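Local coordinates for glycoside hydrolase family protein (Novosphingobium sp. PP1Y, PDB 6Q2F), which probably hydrolyses terminal alpha-L-rhamnose residues from glycosides, at residues R56-W61 and L501-E506; A602-A607 and V672-I677; A91-P96 and P134-T139. All coordinates share one frame; numbering follows the deposited sequence.

Contact 1: R56-W61 and L501-E506; sequences RVWWHW and LTDSIE. With NA (sodium ion), chain B.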
loop_
_atom_site.group_PDB
_atom_site.type_symbol
_atom_site.label_atom_id
_atom_site.label_comp_id
_atom_site.label_asym_id
_atom_site.label_seq_id
_atom_site.Cartn_x
_atom_site.Cartn_y
_atom_site.Cartn_z
ATOM N N ARG A 56 -15.792 1.678 8.122
ATOM C CA ARG A 56 -15.171 2.503 9.142
ATOM C C ARG A 56 -14.720 3.815 8.511
ATOM O O ARG A 56 -14.709 3.969 7.287
ATOM C CB ARG A 56 -13.982 1.765 9.758
ATOM C CG ARG A 56 -14.308 0.727 10.828
ATOM C CD ARG A 56 -15.184 -0.442 10.375
ATOM N NE ARG A 56 -15.269 -1.408 11.476
ATOM C CZ ARG A 56 -16.292 -2.216 11.724
ATOM N NH1 ARG A 56 -17.365 -2.205 10.922
ATOM N NH2 ARG A 56 -16.222 -3.037 12.775
ATOM N N VAL A 57 -14.337 4.771 9.359
ATOM C CA VAL A 57 -13.686 5.988 8.884
ATOM C C VAL A 57 -12.431 6.250 9.711
ATOM O O VAL A 57 -12.337 5.888 10.884
ATOM C CB VAL A 57 -14.617 7.224 8.937
ATOM C CG1 VAL A 57 -15.899 6.954 8.141
ATOM C CG2 VAL A 57 -14.910 7.600 10.373
ATOM N N TRP A 58 -11.455 6.879 9.082
ATOM C CA TRP A 58 -10.387 7.501 9.827
ATOM C C TRP A 58 -10.901 8.824 10.392
ATOM O O TRP A 58 -11.732 9.510 9.783
ATOM C CB TRP A 58 -9.158 7.715 8.938
ATOM C CG TRP A 58 -8.334 6.459 8.819
ATOM C CD1 TRP A 58 -8.669 5.221 9.286
ATOM C CD2 TRP A 58 -7.029 6.330 8.241
ATOM N NE1 TRP A 58 -7.662 4.327 9.020
ATOM C CE2 TRP A 58 -6.643 4.983 8.388
ATOM C CE3 TRP A 58 -6.141 7.225 7.637
ATOM C CZ2 TRP A 58 -5.421 4.500 7.922
ATOM C CZ3 TRP A 58 -4.923 6.747 7.177
ATOM C CH2 TRP A 58 -4.571 5.401 7.331
ATOM N N TRP A 59 -10.416 9.171 11.582
ATOM C CA TRP A 59 -11.008 10.258 12.378
ATOM C C TRP A 59 -9.872 11.065 13.011
ATOM O O TRP A 59 -9.519 10.881 14.177
ATOM C CB TRP A 59 -11.956 9.669 13.415
ATOM C CG TRP A 59 -12.738 10.631 14.241
ATOM C CD1 TRP A 59 -13.557 11.653 13.800
ATOM C CD2 TRP A 59 -12.883 10.586 15.658
ATOM N NE1 TRP A 59 -14.161 12.264 14.880
ATOM C CE2 TRP A 59 -13.761 11.626 16.029
ATOM C CE3 TRP A 59 -12.336 9.779 16.656
ATOM C CZ2 TRP A 59 -14.102 11.873 17.351
ATOM C CZ3 TRP A 59 -12.660 10.037 17.973
ATOM C CH2 TRP A 59 -13.544 11.070 18.309
ATOM N N HIS A 60 -9.296 11.963 12.223
ATOM C CA HIS A 60 -8.119 12.706 12.648
ATOM C C HIS A 60 -8.502 13.846 13.580
ATOM O O HIS A 60 -9.410 14.620 13.284
ATOM C CB HIS A 60 -7.372 13.266 11.440
ATOM C CG HIS A 60 -6.703 12.223 10.599
ATOM N ND1 HIS A 60 -7.366 11.524 9.612
ATOM C CD2 HIS A 60 -5.423 11.782 10.582
ATOM C CE1 HIS A 60 -6.524 10.684 9.035
ATOM N NE2 HIS A 60 -5.339 10.821 9.605
ATOM N N TRP A 61 -7.803 13.947 14.703
ATOM C CA TRP A 61 -7.875 15.109 15.579
ATOM C C TRP A 61 -6.797 16.092 15.132
ATOM O O TRP A 61 -5.608 15.823 15.295
ATOM C CB TRP A 61 -7.666 14.699 17.037
ATOM C CG TRP A 61 -8.824 13.984 17.661
ATOM C CD1 TRP A 61 -9.965 13.583 17.053
ATOM C CD2 TRP A 61 -8.933 13.589 19.034
ATOM N NE1 TRP A 61 -10.791 12.955 17.956
ATOM C CE2 TRP A 61 -10.174 12.953 19.184
ATOM C CE3 TRP A 61 -8.084 13.697 20.149
ATOM C CZ2 TRP A 61 -10.612 12.451 20.415
ATOM C CZ3 TRP A 61 -8.523 13.217 21.356
ATOM C CH2 TRP A 61 -9.779 12.593 21.480
ATOM N N LEU A 501 -4.093 0.009 14.860
ATOM C CA LEU A 501 -3.806 0.143 13.441
ATOM C C LEU A 501 -2.310 0.345 13.283
ATOM O O LEU A 501 -1.748 1.266 13.885
ATOM C CB LEU A 501 -4.570 1.320 12.827
ATOM C CG LEU A 501 -3.975 1.817 11.506
ATOM C CD1 LEU A 501 -4.162 0.760 10.433
ATOM C CD2 LEU A 501 -4.691 3.083 11.060
ATOM N N THR A 502 -1.659 -0.525 12.496
ATOM C CA THR A 502 -0.284 -0.281 12.076
ATOM C C THR A 502 -0.373 0.309 10.674
ATOM O O THR A 502 -0.671 -0.399 9.706
ATOM C CB THR A 502 0.588 -1.547 12.118
ATOM O OG1 THR A 502 0.044 -2.563 11.270
ATOM C CG2 THR A 502 0.702 -2.100 13.534
ATOM N N ASP A 503 -0.191 1.624 10.594
ATOM C CA ASP A 503 -0.204 2.360 9.341
ATOM C C ASP A 503 0.930 1.856 8.445
ATOM O O ASP A 503 1.831 1.135 8.887
ATOM C CB ASP A 503 -0.036 3.847 9.637
ATOM C CG ASP A 503 -0.641 4.740 8.572
ATOM O OD1 ASP A 503 -1.035 4.218 7.499
ATOM O OD2 ASP A 503 -0.705 5.960 8.815
ATOM N N SER A 504 0.878 2.241 7.169
ATOM C CA SER A 504 1.919 1.815 6.232
ATOM C C SER A 504 3.272 2.359 6.687
ATOM O O SER A 504 3.365 3.456 7.242
ATOM C CB SER A 504 1.582 2.293 4.818
ATOM O OG SER A 504 1.359 3.681 4.828
ATOM N N ILE A 505 4.334 1.572 6.476
ATOM C CA ILE A 505 5.595 1.800 7.180
ATOM C C ILE A 505 6.592 2.515 6.283
ATOM O O ILE A 505 6.769 2.160 5.114
ATOM C CB ILE A 505 6.187 0.489 7.728
ATOM C CG1 ILE A 505 7.372 0.823 8.637
ATOM C CG2 ILE A 505 6.628 -0.445 6.617
ATOM C CD1 ILE A 505 7.753 -0.377 9.572
ATOM N N GLU A 506 7.223 3.549 6.835
ATOM C CA GLU A 506 8.327 4.247 6.183
ATOM C C GLU A 506 9.186 4.836 7.302
ATOM O O GLU A 506 8.871 5.908 7.825
ATOM C CB GLU A 506 7.821 5.322 5.231
ATOM C CG GLU A 506 8.907 5.953 4.388
ATOM C CD GLU A 506 8.388 7.130 3.579
ATOM O OE1 GLU A 506 7.159 7.236 3.378
ATOM O OE2 GLU A 506 9.221 7.960 3.152
HETATM NA NA NA B . -1.196 4.219 4.525
#
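W58 reaches across the interior of a (beta/alpha)8 barrel to meet L501 and D503. The eight parallel strands close on themselves; W58 belongs to strand 56-62, L501 to strand 497-502 and D503 to the loop that follows, and with 10.5 Å between the CA atoms of W58 and L501 no backbone bond links the two segments. The indole bridges the gap. With CG anti to its carbonyl carbon (chi1 -82°), the ring extends into the barrel, and the CD2 methyl of L501 meets its six-membered part obliquely, 3.5 Å from CZ2 of W58. The two side chains cross at about a right angle. On the polar side of the indole, NE1 of W58 donates a hydrogen bond to Q87 on strand 85-91, which fixes the rotation of the ring.

Farther along, the ring edge turns to D503, whose carboxylate stands almost perpendicular to the indole (87° between planes). D503 and S504 are two of five residues binding the sodium ion, E583, E586 and E644 being the others. The OG of S504 is the nearer of the two ligands here, 2.6 Å from the sodium. An alanine in place of D503 would remove one oxygen from the sodium shell, is likely to leave the N-H of S504 without its acceptor, and would probably open a gap at the indole edge. In the structure OD1 of D503 serves all three: it lies 3.0 Å from the sodium, receives S504 N at 2.8 Å from above the carboxylate plane, and sits 3.7 Å from CH2 of W58, near the ring plane.

Contact 2: A602-A607 and V672-I677; sequences ADIPMA and VNRPVI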
loop_
_atom_site.group_PDB
_atom_site.type_symbol
_atom_site.label_atom_id
_atom_site.label_comp_id
_atom_site.label_asym_id
_atom_site.label_seq_id
_atom_site.Cartn_x
_atom_site.Cartn_y
_atom_site.Cartn_z
ATOM N N ALA A 602 -1.927 -10.052 11.221
ATOM C CA ALA A 602 -2.940 -9.084 11.597
ATOM C C ALA A 602 -4.321 -9.708 11.479
ATOM O O ALA A 602 -4.543 -10.638 10.702
ATOM C CB ALA A 602 -2.855 -7.834 10.718
ATOM N N ASP A 603 -5.250 -9.202 12.280
ATOM C CA ASP A 603 -6.635 -9.657 12.191
ATOM C C ASP A 603 -7.295 -9.164 10.918
ATOM O O ASP A 603 -8.152 -9.848 10.349
ATOM C CB ASP A 603 -7.420 -9.165 13.398
ATOM C CG ASP A 603 -6.871 -9.710 14.683
ATOM O OD1 ASP A 603 -5.936 -9.087 15.222
ATOM O OD2 ASP A 603 -7.368 -10.765 15.122
ATOM N N ILE A 604 -6.930 -7.960 10.484
ATOM C CA ILE A 604 -7.526 -7.381 9.289
ATOM C C ILE A 604 -6.416 -6.833 8.400
ATOM O O ILE A 604 -5.924 -5.714 8.623
ATOM C CB ILE A 604 -8.564 -6.319 9.660
ATOM C CG1 ILE A 604 -9.609 -6.940 10.589
ATOM C CG2 ILE A 604 -9.247 -5.815 8.423
ATOM C CD1 ILE A 604 -10.430 -5.958 11.338
ATOM N N PRO A 605 -5.969 -7.602 7.411
ATOM C CA PRO A 605 -5.016 -7.070 6.436
ATOM C C PRO A 605 -5.613 -5.860 5.744
ATOM O O PRO A 605 -6.807 -5.822 5.453
ATOM C CB PRO A 605 -4.812 -8.240 5.466
ATOM C CG PRO A 605 -5.166 -9.459 6.283
ATOM C CD PRO A 605 -6.315 -9.003 7.134
HETATM N N MSE A 606 -4.784 -4.858 5.521
HETATM C CA MSE A 606 -5.252 -3.572 5.095
HETATM C C MSE A 606 -4.353 -2.984 4.016
HETATM O O MSE A 606 -3.132 -3.150 4.029
HETATM C CB MSE A 606 -5.327 -2.604 6.304
HETATM C CG MSE A 606 -6.038 -1.312 5.971
HETATM SE SE MSE A 606 -6.390 -0.376 7.621
HETATM C CE MSE A 606 -7.227 1.253 6.914
ATOM N N ALA A 607 -4.989 -2.305 3.070
ATOM C CA ALA A 607 -4.301 -1.659 1.963
ATOM C C ALA A 607 -4.876 -0.250 1.832
ATOM O O ALA A 607 -5.499 0.278 2.758
ATOM C CB ALA A 607 -4.457 -2.510 0.699
ATOM N N VAL A 672 -11.255 -5.903 -1.421
ATOM C CA VAL A 672 -11.599 -5.182 -0.205
ATOM C C VAL A 672 -13.047 -5.468 0.166
ATOM O O VAL A 672 -13.940 -5.494 -0.696
ATOM C CB VAL A 672 -11.363 -3.680 -0.403
ATOM C CG1 VAL A 672 -11.855 -2.891 0.820
ATOM C CG2 VAL A 672 -9.880 -3.429 -0.684
ATOM N N ASN A 673 -13.290 -5.707 1.459
ATOM C CA ASN A 673 -14.662 -5.815 1.942
ATOM C C ASN A 673 -14.868 -5.094 3.269
ATOM O O ASN A 673 -15.869 -5.344 3.943
ATOM C CB ASN A 673 -15.072 -7.307 2.059
ATOM C CG ASN A 673 -14.130 -8.101 2.937
ATOM O OD1 ASN A 673 -13.496 -7.562 3.845
ATOM N ND2 ASN A 673 -14.045 -9.397 2.685
ATOM N N ARG A 674 -13.934 -4.250 3.692
ATOM C CA ARG A 674 -14.159 -3.335 4.815
ATOM C C ARG A 674 -13.483 -2.017 4.486
ATOM O O ARG A 674 -12.325 -1.784 4.861
ATOM C CB ARG A 674 -13.624 -3.892 6.138
ATOM C CG ARG A 674 -13.692 -2.868 7.270
ATOM C CD ARG A 674 -13.559 -3.492 8.626
ATOM N NE ARG A 674 -14.704 -4.335 8.960
ATOM C CZ ARG A 674 -14.806 -5.039 10.083
ATOM N NH1 ARG A 674 -13.829 -5.003 10.985
ATOM N NH2 ARG A 674 -15.878 -5.780 10.299
ATOM N N PRO A 675 -14.152 -1.146 3.737
ATOM C CA PRO A 675 -13.555 0.159 3.461
ATOM C C PRO A 675 -13.381 0.938 4.758
ATOM O O PRO A 675 -14.212 0.870 5.669
ATOM C CB PRO A 675 -14.567 0.817 2.516
ATOM C CG PRO A 675 -15.262 -0.390 1.827
ATOM C CD PRO A 675 -15.397 -1.362 2.975
ATOM N N VAL A 676 -12.259 1.635 4.863
ATOM C CA VAL A 676 -12.006 2.564 5.951
ATOM C C VAL A 676 -11.793 3.914 5.274
ATOM O O VAL A 676 -10.741 4.156 4.666
ATOM C CB VAL A 676 -10.808 2.149 6.820
ATOM C CG1 VAL A 676 -10.696 3.083 8.047
ATOM C CG2 VAL A 676 -10.969 0.678 7.269
ATOM N N ILE A 677 -12.809 4.740 5.287
ATOM C CA ILE A 677 -12.744 5.977 4.564
ATOM C C ILE A 677 -11.799 7.007 5.089
ATOM O O ILE A 677 -11.863 7.375 6.199
ATOM C CB ILE A 677 -14.136 6.585 4.376
ATOM C CG1 ILE A 677 -15.044 5.591 3.697
ATOM C CG2 ILE A 677 -14.062 7.860 3.577
ATOM C CD1 ILE A 677 -16.487 5.733 4.047
#
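M606, present as selenomethionine, lays its terminal methyl against the branch point of V676. CE of M606 is 3.7 Å from CB of V676 and nearly as close to the CG2 methyl, with CG1 slightly farther away, so the methyl meets the root of the fork as well as its prongs. The chain of M606 is stretched out all the way, CG anti to the backbone N (chi1 -170°) and both later torsions near 180°; this extension carries CE through the barrel interior to V676, although strand 642-649 separates the two strands in the sheet. The M606 and V676 side chains meet at about a right angle.

Two residues earlier on each strand a second pair forms. The CD1 methyl of I604 lies 3.5 Å from NH1 of R674, approaching the guanidinium obliquely, and here too the side chains cross nearly at right angles. R674 is extended as far as CD and then bends at chi3 (-67°); of the guanidinium, the NH1 branch is the one that turns back to I604. This buried charged group is held by polar partners: NH1 bonds to the hydroxyl of Y581 and NH2 to the carbonyl oxygen of S52. The guanidinium of R56 lies close by, a neighbouring like charge that may raise the cost of burying R674 and make those bonds the more important. Y581 also touches both I604 and M606 from strand 579-582.

No hydrogen bond joins the two segments directly. Their side chains meet instead in the interior of the barrel, in two successive layers: I604 with R674 where the strands begin, then M606 with V676 one step nearer the sodium end. Inward-pointing residues at alternate positions, filling the centre in layers, are typical of the (beta/alpha)8 barrel.

Contact 3: A91-P96 and P134-T139; sequences ANLQTP and PGWSET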
loop_
_atom_site.group_PDB
_atom_site.type_symbol
_atom_site.label_atom_id
_atom_site.label_comp_id
_atom_site.label_asym_id
_atom_site.label_seq_id
_atom_site.Cartn_x
_atom_site.Cartn_y
_atom_site.Cartn_z
ATOM N N ALA A 91 -3.147 14.090 15.197
ATOM C CA ALA A 91 -2.262 14.490 14.104
ATOM C C ALA A 91 -1.733 15.900 14.341
ATOM O O ALA A 91 -2.509 16.862 14.339
ATOM C CB ALA A 91 -2.992 14.421 12.761
ATOM N N ASN A 92 -0.414 16.022 14.510
ATOM C CA ASN A 92 0.222 17.301 14.825
ATOM C C ASN A 92 0.651 18.016 13.543
ATOM O O ASN A 92 1.821 18.304 13.318
ATOM C CB ASN A 92 1.409 17.081 15.755
ATOM C CG ASN A 92 1.966 18.392 16.318
ATOM O OD1 ASN A 92 3.073 18.816 15.973
ATOM N ND2 ASN A 92 1.198 19.031 17.189
ATOM N N LEU A 93 -0.328 18.275 12.681
ATOM C CA LEU A 93 -0.123 19.050 11.466
ATOM C C LEU A 93 -0.641 20.461 11.701
ATOM O O LEU A 93 -1.744 20.638 12.229
ATOM C CB LEU A 93 -0.843 18.418 10.273
ATOM C CG LEU A 93 -0.401 17.012 9.870
ATOM C CD1 LEU A 93 -1.030 16.634 8.549
ATOM C CD2 LEU A 93 1.120 16.956 9.743
ATOM N N GLN A 94 0.154 21.452 11.313
ATOM C CA GLN A 94 -0.185 22.847 11.559
ATOM C C GLN A 94 -1.581 23.186 11.022
ATOM O O GLN A 94 -1.839 23.085 9.820
ATOM C CB GLN A 94 0.868 23.750 10.927
ATOM C CG GLN A 94 0.597 25.230 11.183
ATOM C CD GLN A 94 1.846 26.074 11.104
ATOM O OE1 GLN A 94 2.093 26.910 11.975
ATOM N NE2 GLN A 94 2.648 25.860 10.062
ATOM N N THR A 95 -2.478 23.571 11.929
ATOM C CA THR A 95 -3.887 23.812 11.632
ATOM C C THR A 95 -4.329 25.029 12.430
ATOM O O THR A 95 -4.008 25.124 13.623
ATOM C CB THR A 95 -4.790 22.622 12.004
ATOM O OG1 THR A 95 -4.306 21.424 11.392
ATOM C CG2 THR A 95 -6.210 22.879 11.532
ATOM N N PRO A 96 -5.072 25.961 11.827
ATOM C CA PRO A 96 -5.526 27.128 12.593
ATOM C C PRO A 96 -6.342 26.701 13.802
ATOM O O PRO A 96 -7.044 25.687 13.789
ATOM C CB PRO A 96 -6.372 27.923 11.588
ATOM C CG PRO A 96 -5.889 27.438 10.227
ATOM C CD PRO A 96 -5.542 26.001 10.433
ATOM N N PRO A 134 1.927 7.633 18.665
ATOM C CA PRO A 134 1.450 9.016 18.588
ATOM C C PRO A 134 1.618 9.494 17.155
ATOM O O PRO A 134 2.595 9.144 16.475
ATOM C CB PRO A 134 2.364 9.773 19.556
ATOM C CG PRO A 134 2.878 8.700 20.500
ATOM C CD PRO A 134 2.986 7.455 19.675
ATOM N N GLY A 135 0.657 10.283 16.685
ATOM C CA GLY A 135 0.589 10.603 15.270
ATOM C C GLY A 135 -0.142 9.493 14.556
ATOM O O GLY A 135 -1.205 9.069 15.005
ATOM N N TRP A 136 0.436 9.001 13.496
ATOM C CA TRP A 136 -0.195 7.920 12.798
ATOM C C TRP A 136 0.687 6.788 12.429
ATOM O O TRP A 136 0.207 5.719 12.201
ATOM C CB TRP A 136 -0.918 8.370 11.551
ATOM C CG TRP A 136 -0.171 9.170 10.574
ATOM C CD1 TRP A 136 0.988 8.870 9.979
ATOM C CD2 TRP A 136 -0.585 10.405 10.039
ATOM N NE1 TRP A 136 1.331 9.838 9.112
ATOM C CE2 TRP A 136 0.380 10.807 9.140
ATOM C CE3 TRP A 136 -1.674 11.226 10.259
ATOM C CZ2 TRP A 136 0.272 11.976 8.434
ATOM C CZ3 TRP A 136 -1.764 12.362 9.577
ATOM C CH2 TRP A 136 -0.805 12.739 8.678
ATOM N N SER A 137 1.995 6.954 12.446
ATOM C CA SER A 137 2.915 5.867 12.153
ATOM C C SER A 137 4.323 6.107 12.708
ATOM O O SER A 137 4.697 7.203 12.885
ATOM C CB SER A 137 2.967 5.581 10.667
ATOM O OG SER A 137 3.852 6.411 10.017
ATOM N N GLU A 138 5.098 5.074 12.990
ATOM C CA GLU A 138 4.733 3.685 12.861
ATOM C C GLU A 138 4.618 3.122 14.264
ATOM O O GLU A 138 3.554 2.906 14.742
ATOM C CB GLU A 138 5.793 2.934 12.090
ATOM C CG GLU A 138 5.572 1.436 12.007
ATOM C CD GLU A 138 4.362 1.063 11.192
ATOM O OE1 GLU A 138 3.835 -0.009 11.380
ATOM O OE2 GLU A 138 3.933 1.868 10.386
ATOM N N THR A 139 5.747 2.907 14.910
ATOM C CA THR A 139 5.829 2.425 16.272
ATOM C C THR A 139 7.043 3.082 16.875
ATOM O O THR A 139 8.111 2.558 16.876
ATOM C CB THR A 139 5.902 0.891 16.393
ATOM O OG1 THR A 139 6.781 0.362 15.426
ATOM C CG2 THR A 139 4.578 0.276 16.228
#
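The two loops come together at A91 and G135, whose CA atoms are 5.0 Å apart; just beyond, the first loop folds into an inverse gamma turn centred on N92, closed by a weak bond from L93 N to A91 O, while the second takes a classic beta bulge in which W136 and S137 both face H453. G135 has a positive phi (84°), and at its backbone angles a side chain would run against the carbonyl oxygen of P134. Beyond the bulge the peptide between S137 and E138 is cis, a rare form where no proline follows.

W136 carries the contact with the far end of its indole. The CB methyl of A91 lies 4.0 Å from CZ3 of W136, and the CD1 methyl of L93 lies 3.9 Å from CH2 of W136. Both methyls approach the ring obliquely, and the L93 side chain runs at about a right angle to that of W136. The indole reaches them with CG held between the backbone N and the carbonyl carbon (chi1 53°), a sterically demanding choice that directs the CZ3/CH2 end of the ring at A91 and L93. At another part of its edge W136 has CB of S137 in the ring plane. The contact itself is wholly apolar; within its own loop L93 accepts at its O a hydrogen bond of 2.8 Å from T95 OG1, the donor lying 41° out of the carbonyl plane.

The W136 side chain is about 7 Å from the sodium ion, and the indole also packs on P454. L93 and T95 rest on M62 of strand 56-62. The contact thus joins the loops that leave two adjacent barrel strands, 85-91 and 127-131, with helices 469-487 and 543-575 bordering the second loop through P134 and E138.

How the contacts relate
Contacts 1 and 2 are fully buried in the barrel interior, whereas contact 3 is only partly buried, among loops at the ends of the strands. Contacts 1 and 2 share neighbouring strands: R56 and W58 hydrogen-bond through their backbones to I677, and CD1 of W58 packs on V676. Contact 3 is tied to contact 1 by the backbone pair W61 O and A91 N (3.0 Å) and by D503 lying against W136 and E138; contacts 2 and 3 do not touch, their nearest atoms being about 10 Å apart. The chemistry changes accordingly, from methyls and a buried arginine in 602-607/672-677, through an indole beside metal ligands in 56-61/501-506, to apolar loop packing in 91-96/134-139.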